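Local coordinates for oxysterol-binding protein homolog 1 (Saccharomyces cerevisiae, PDB 5H28) that carries sterols and other lipids between membranes through the cytosol, its ankyrin repeats targeting it to the nucleus-vacuole junction by binding Nvj1, at residues Leu79-Leu90 with Val102-Asp113. Residues are numbered along the deposited sequence; the frame is centred on the assembly and turned at random.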
loop_
_atom_site.group_PDB
_atom_site.type_symbol
_atom_site.label_atom_id
_atom_site.label_comp_id
_atom_site.label_asym_id
_atom_site.label_seq_id
_atom_site.Cartn_x
_atom_site.Cartn_y
_atom_site.Cartn_z
ATOM N N LEU A 79 -1.096 9.854 -6.594
ATOM C CA LEU A 79 -2.475 9.791 -6.144
ATOM C C LEU A 79 -2.529 10.006 -4.631
ATOM O O LEU A 79 -3.543 10.439 -4.087
ATOM C CB LEU A 79 -3.061 8.423 -6.499
ATOM C CG LEU A 79 -4.547 8.340 -6.834
ATOM C CD1 LEU A 79 -4.874 9.296 -7.968
ATOM C CD2 LEU A 79 -4.888 6.909 -7.225
ATOM N N ASN A 80 -1.413 9.722 -3.964
ATOM C CA ASN A 80 -1.315 9.842 -2.518
ATOM C C ASN A 80 -0.448 11.004 -2.041
ATOM O O ASN A 80 0.084 10.974 -0.931
ATOM C CB ASN A 80 -0.792 8.523 -1.957
ATOM C CG ASN A 80 -1.543 7.336 -2.516
ATOM O OD1 ASN A 80 -2.755 7.220 -2.336
ATOM N ND2 ASN A 80 -0.834 6.452 -3.211
ATOM N N GLU A 81 -0.315 12.022 -2.888
ATOM C CA GLU A 81 0.460 13.222 -2.568
ATOM C C GLU A 81 -0.040 13.837 -1.261
ATOM O O GLU A 81 -1.241 13.997 -1.073
ATOM C CB GLU A 81 0.291 14.248 -3.692
ATOM C CG GLU A 81 0.997 15.588 -3.480
ATOM C CD GLU A 81 2.464 15.547 -3.859
ATOM O OE1 GLU A 81 2.818 14.761 -4.762
ATOM O OE2 GLU A 81 3.259 16.313 -3.268
ATOM N N ARG A 82 0.873 14.189 -0.362
ATOM C CA ARG A 82 0.475 14.809 0.901
ATOM C C ARG A 82 0.760 16.307 0.853
ATOM O O ARG A 82 1.855 16.720 0.453
ATOM C CB ARG A 82 1.238 14.179 2.077
ATOM C CG ARG A 82 0.921 12.703 2.307
ATOM C CD ARG A 82 1.742 12.089 3.443
ATOM N NE ARG A 82 1.233 12.399 4.781
ATOM C CZ ARG A 82 1.860 13.176 5.660
ATOM N NH1 ARG A 82 3.020 13.735 5.344
ATOM N NH2 ARG A 82 1.344 13.369 6.869
ATOM N N ASP A 83 -0.222 17.121 1.242
ATOM C CA ASP A 83 -0.029 18.568 1.262
ATOM C C ASP A 83 0.614 18.980 2.587
ATOM O O ASP A 83 1.060 18.120 3.347
ATOM C CB ASP A 83 -1.354 19.321 1.028
ATOM C CG ASP A 83 -2.417 19.025 2.077
ATOM O OD1 ASP A 83 -2.081 18.642 3.215
ATOM O OD2 ASP A 83 -3.614 19.212 1.756
ATOM N N SER A 84 0.666 20.279 2.865
ATOM C CA SER A 84 1.295 20.750 4.096
ATOM C C SER A 84 0.615 20.285 5.382
ATOM O O SER A 84 1.207 20.373 6.458
ATOM C CB SER A 84 1.413 22.278 4.086
ATOM O OG SER A 84 0.145 22.898 4.060
ATOM N N ASN A 85 -0.624 19.808 5.279
ATOM C CA ASN A 85 -1.350 19.299 6.443
ATOM C C ASN A 85 -1.227 17.781 6.495
ATOM O O ASN A 85 -1.748 17.134 7.406
ATOM C CB ASN A 85 -2.842 19.656 6.374
ATOM C CG ASN A 85 -3.136 21.040 6.910
ATOM O OD1 ASN A 85 -2.501 21.493 7.860
ATOM N ND2 ASN A 85 -4.117 21.712 6.317
ATOM N N GLY A 86 -0.543 17.217 5.506
ATOM C CA GLY A 86 -0.385 15.779 5.443
ATOM C C GLY A 86 -1.588 15.140 4.771
ATOM O O GLY A 86 -1.687 13.915 4.716
ATOM N N ASN A 87 -2.502 15.963 4.262
ATOM C CA ASN A 87 -3.696 15.448 3.598
ATOM C C ASN A 87 -3.449 15.022 2.162
ATOM O O ASN A 87 -2.708 15.670 1.424
ATOM C CB ASN A 87 -4.820 16.489 3.587
ATOM C CG ASN A 87 -5.436 16.695 4.949
ATOM O OD1 ASN A 87 -5.671 15.741 5.685
ATOM N ND2 ASN A 87 -5.718 17.953 5.287
ATOM N N THR A 88 -4.102 13.931 1.778
ATOM C CA THR A 88 -4.021 13.395 0.423
ATOM C C THR A 88 -5.312 13.815 -0.269
ATOM O O THR A 88 -6.217 14.346 0.373
ATOM C CB THR A 88 -4.009 11.862 0.429
ATOM O OG1 THR A 88 -5.248 11.388 0.981
ATOM C CG2 THR A 88 -2.855 11.333 1.257
ATOM N N PRO A 89 -5.408 13.594 -1.590
ATOM C CA PRO A 89 -6.636 13.967 -2.293
ATOM C C PRO A 89 -7.839 13.235 -1.695
ATOM O O PRO A 89 -8.940 13.780 -1.646
ATOM C CB PRO A 89 -6.341 13.545 -3.729
ATOM C CG PRO A 89 -4.868 13.851 -3.840
ATOM C CD PRO A 89 -4.331 13.279 -2.545
ATOM N N LEU A 90 -7.615 12.007 -1.236
ATOM C CA LEU A 90 -8.681 11.210 -0.631
ATOM C C LEU A 90 -9.166 11.864 0.665
ATOM O O LEU A 90 -10.362 11.854 0.950
ATOM C CB LEU A 90 -8.192 9.786 -0.357
ATOM C CG LEU A 90 -9.234 8.788 0.156
ATOM C CD1 LEU A 90 -10.316 8.554 -0.895
ATOM C CD2 LEU A 90 -8.540 7.478 0.504
ATOM N N VAL A 102 -14.407 9.843 -3.881
ATOM C CA VAL A 102 -13.869 8.904 -2.909
ATOM C C VAL A 102 -13.901 7.488 -3.483
ATOM O O VAL A 102 -12.901 6.775 -3.445
ATOM C CB VAL A 102 -14.684 8.939 -1.592
ATOM C CG1 VAL A 102 -14.264 7.799 -0.675
ATOM C CG2 VAL A 102 -14.471 10.270 -0.882
ATOM N N ALA A 103 -15.049 7.081 -4.018
ATOM C CA ALA A 103 -15.179 5.746 -4.581
ATOM C C ALA A 103 -14.232 5.537 -5.758
ATOM O O ALA A 103 -13.619 4.474 -5.889
ATOM C CB ALA A 103 -16.617 5.498 -5.013
ATOM N N PHE A 104 -14.108 6.552 -6.608
ATOM C CA PHE A 104 -13.225 6.472 -7.765
ATOM C C PHE A 104 -11.782 6.289 -7.315
ATOM O O PHE A 104 -11.078 5.409 -7.799
ATOM C CB PHE A 104 -13.350 7.743 -8.613
ATOM C CG PHE A 104 -12.311 7.859 -9.694
ATOM C CD1 PHE A 104 -12.292 6.972 -10.765
ATOM C CD2 PHE A 104 -11.347 8.863 -9.639
ATOM C CE1 PHE A 104 -11.329 7.082 -11.766
ATOM C CE2 PHE A 104 -10.379 8.980 -10.639
ATOM C CZ PHE A 104 -10.371 8.088 -11.702
ATOM N N LEU A 105 -11.340 7.118 -6.378
ATOM C CA LEU A 105 -9.972 7.008 -5.895
ATOM C C LEU A 105 -9.697 5.644 -5.256
ATOM O O LEU A 105 -8.635 5.054 -5.472
ATOM C CB LEU A 105 -9.674 8.133 -4.898
ATOM C CG LEU A 105 -9.618 9.556 -5.464
ATOM C CD1 LEU A 105 -9.473 10.549 -4.316
ATOM C CD2 LEU A 105 -8.462 9.688 -6.451
ATOM N N LEU A 106 -10.656 5.133 -4.484
ATOM C CA LEU A 106 -10.481 3.837 -3.832
ATOM C C LEU A 106 -10.397 2.680 -4.824
ATOM O O LEU A 106 -9.939 1.596 -4.469
ATOM C CB LEU A 106 -11.608 3.586 -2.824
ATOM C CG LEU A 106 -11.511 4.429 -1.546
ATOM C CD1 LEU A 106 -12.719 4.198 -0.664
ATOM C CD2 LEU A 106 -10.234 4.066 -0.805
ATOM N N ASP A 107 -10.826 2.909 -6.063
ATOM C CA ASP A 107 -10.762 1.859 -7.079
ATOM C C ASP A 107 -9.481 1.911 -7.909
ATOM O O ASP A 107 -9.268 1.069 -8.777
ATOM C CB ASP A 107 -11.962 1.938 -8.030
ATOM C CG ASP A 107 -13.258 1.489 -7.381
ATOM O OD1 ASP A 107 -13.207 0.648 -6.458
ATOM O OD2 ASP A 107 -14.331 1.967 -7.808
ATOM N N GLN A 108 -8.624 2.892 -7.650
ATOM C CA GLN A 108 -7.385 3.019 -8.413
ATOM C C GLN A 108 -6.287 2.089 -7.918
ATOM O O GLN A 108 -6.131 1.877 -6.719
ATOM C CB GLN A 108 -6.892 4.464 -8.382
ATOM C CG GLN A 108 -7.903 5.446 -8.941
ATOM C CD GLN A 108 -8.471 4.982 -10.263
ATOM O OE1 GLN A 108 -7.753 4.877 -11.258
ATOM N NE2 GLN A 108 -9.765 4.686 -10.279
ATOM N N PRO A 109 -5.506 1.526 -8.849
ATOM C CA PRO A 109 -4.407 0.604 -8.552
ATOM C C PRO A 109 -3.373 1.088 -7.533
ATOM O O PRO A 109 -2.912 0.309 -6.700
ATOM C CB PRO A 109 -3.776 0.373 -9.923
ATOM C CG PRO A 109 -4.940 0.479 -10.845
ATOM C CD PRO A 109 -5.671 1.685 -10.305
ATOM N N THR A 110 -3.022 2.368 -7.586
ATOM C CA THR A 110 -2.001 2.902 -6.687
ATOM C C THR A 110 -2.490 3.638 -5.446
ATOM O O THR A 110 -1.688 4.233 -4.731
ATOM C CB THR A 110 -1.054 3.861 -7.436
ATOM O OG1 THR A 110 -1.786 5.013 -7.872
ATOM C CG2 THR A 110 -0.438 3.171 -8.637
ATOM N N ILE A 111 -3.787 3.598 -5.176
ATOM C CA ILE A 111 -4.310 4.305 -4.014
ATOM C C ILE A 111 -3.808 3.712 -2.698
ATOM O O ILE A 111 -3.603 2.503 -2.584
ATOM C CB ILE A 111 -5.869 4.295 -4.003
ATOM C CG1 ILE A 111 -6.395 5.361 -3.038
ATOM C CG2 ILE A 111 -6.393 2.919 -3.593
ATOM C CD1 ILE A 111 -6.139 6.788 -3.500
ATOM N N ASN A 112 -3.570 4.579 -1.720
ATOM C CA ASN A 112 -3.173 4.134 -0.390
ATOM C C ASN A 112 -4.088 4.881 0.572
ATOM O O ASN A 112 -3.814 6.029 0.934
ATOM C CB ASN A 112 -1.718 4.477 -0.064
ATOM C CG ASN A 112 -1.318 3.988 1.318
ATOM O OD1 ASN A 112 -2.140 3.429 2.045
ATOM N ND2 ASN A 112 -0.062 4.198 1.690
ATOM N N ASP A 113 -5.180 4.237 0.973
ATOM C CA ASP A 113 -6.142 4.854 1.874
ATOM C C ASP A 113 -5.727 4.819 3.342
ATOM O O ASP A 113 -6.508 5.186 4.212
ATOM C CB ASP A 113 -7.528 4.207 1.691
ATOM C CG ASP A 113 -7.532 2.711 1.972
ATOM O OD1 ASP A 113 -6.455 2.084 1.936
ATOM O OD2 ASP A 113 -8.630 2.155 2.213
HETATM O O HOH W 1 -0.012 7.161 -7.537
HETATM O O HOH W 2 -4.328 8.591 -0.693
HETATM O O HOH W 3 -5.428 8.536 1.828
#
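Leu79 packs over the turn that follows helix 99-106: its CD2 presses on CB of Gln108 at 3.4 Å and meets Ile111 CD1, while CD1 lies against Leu105 CD2. Leu45 and Val61, from helices 44-51 and 54-64, also touch this leucine, joining the contact to the preceding helices of the stack. Beside it, the amide of Asn80 bonds the backbone of the facing loop through both its polar atoms. ND2 donates to Thr110 O at 2.8 Å in a fairly straight bond (162°), the acceptor lying almost in the amide plane, whereas OD1 takes the N-H of Asn112 from above its carbonyl plane, also at 2.8 Å. Water 2 donates a second bond to OD1 and another to Asn112 O; water 3 continues from that oxygen to Thr88 OG1. With an alanine here in place of the asparagine, Thr110 O and Asn112 N would probably lose these partners and water 2 one of its acceptors, leaving the loops less firmly joined at this point.

At the far end Leu90, the second residue of helix 89-95, turns its branches into the helical hairpin predicted as the second ankyrin repeat. With CG anti to the backbone N (chi1 -174°), CD1 reaches Val102 CG1 and Leu105 CD1, both at 4.0 Å, and CD2 touches Leu106 CD2 and, at 3.6 Å, Asp113 CB. The carboxylate of Asp113 forms salt bridges with Arg140 and Arg171, tying the repeat to later parts of the chain. Thr88, the N-cap of helix 89-95, bonds through OG1 to His91 ND1, as in the TPLH signature of ankyrin repeats. The chemistry is thus divided: apolar side chains, mostly leucines, pack within the hairpin and against the helices before it, while one amide that both donates and accepts, with a short chain of waters, fixes how the flanking loops meet.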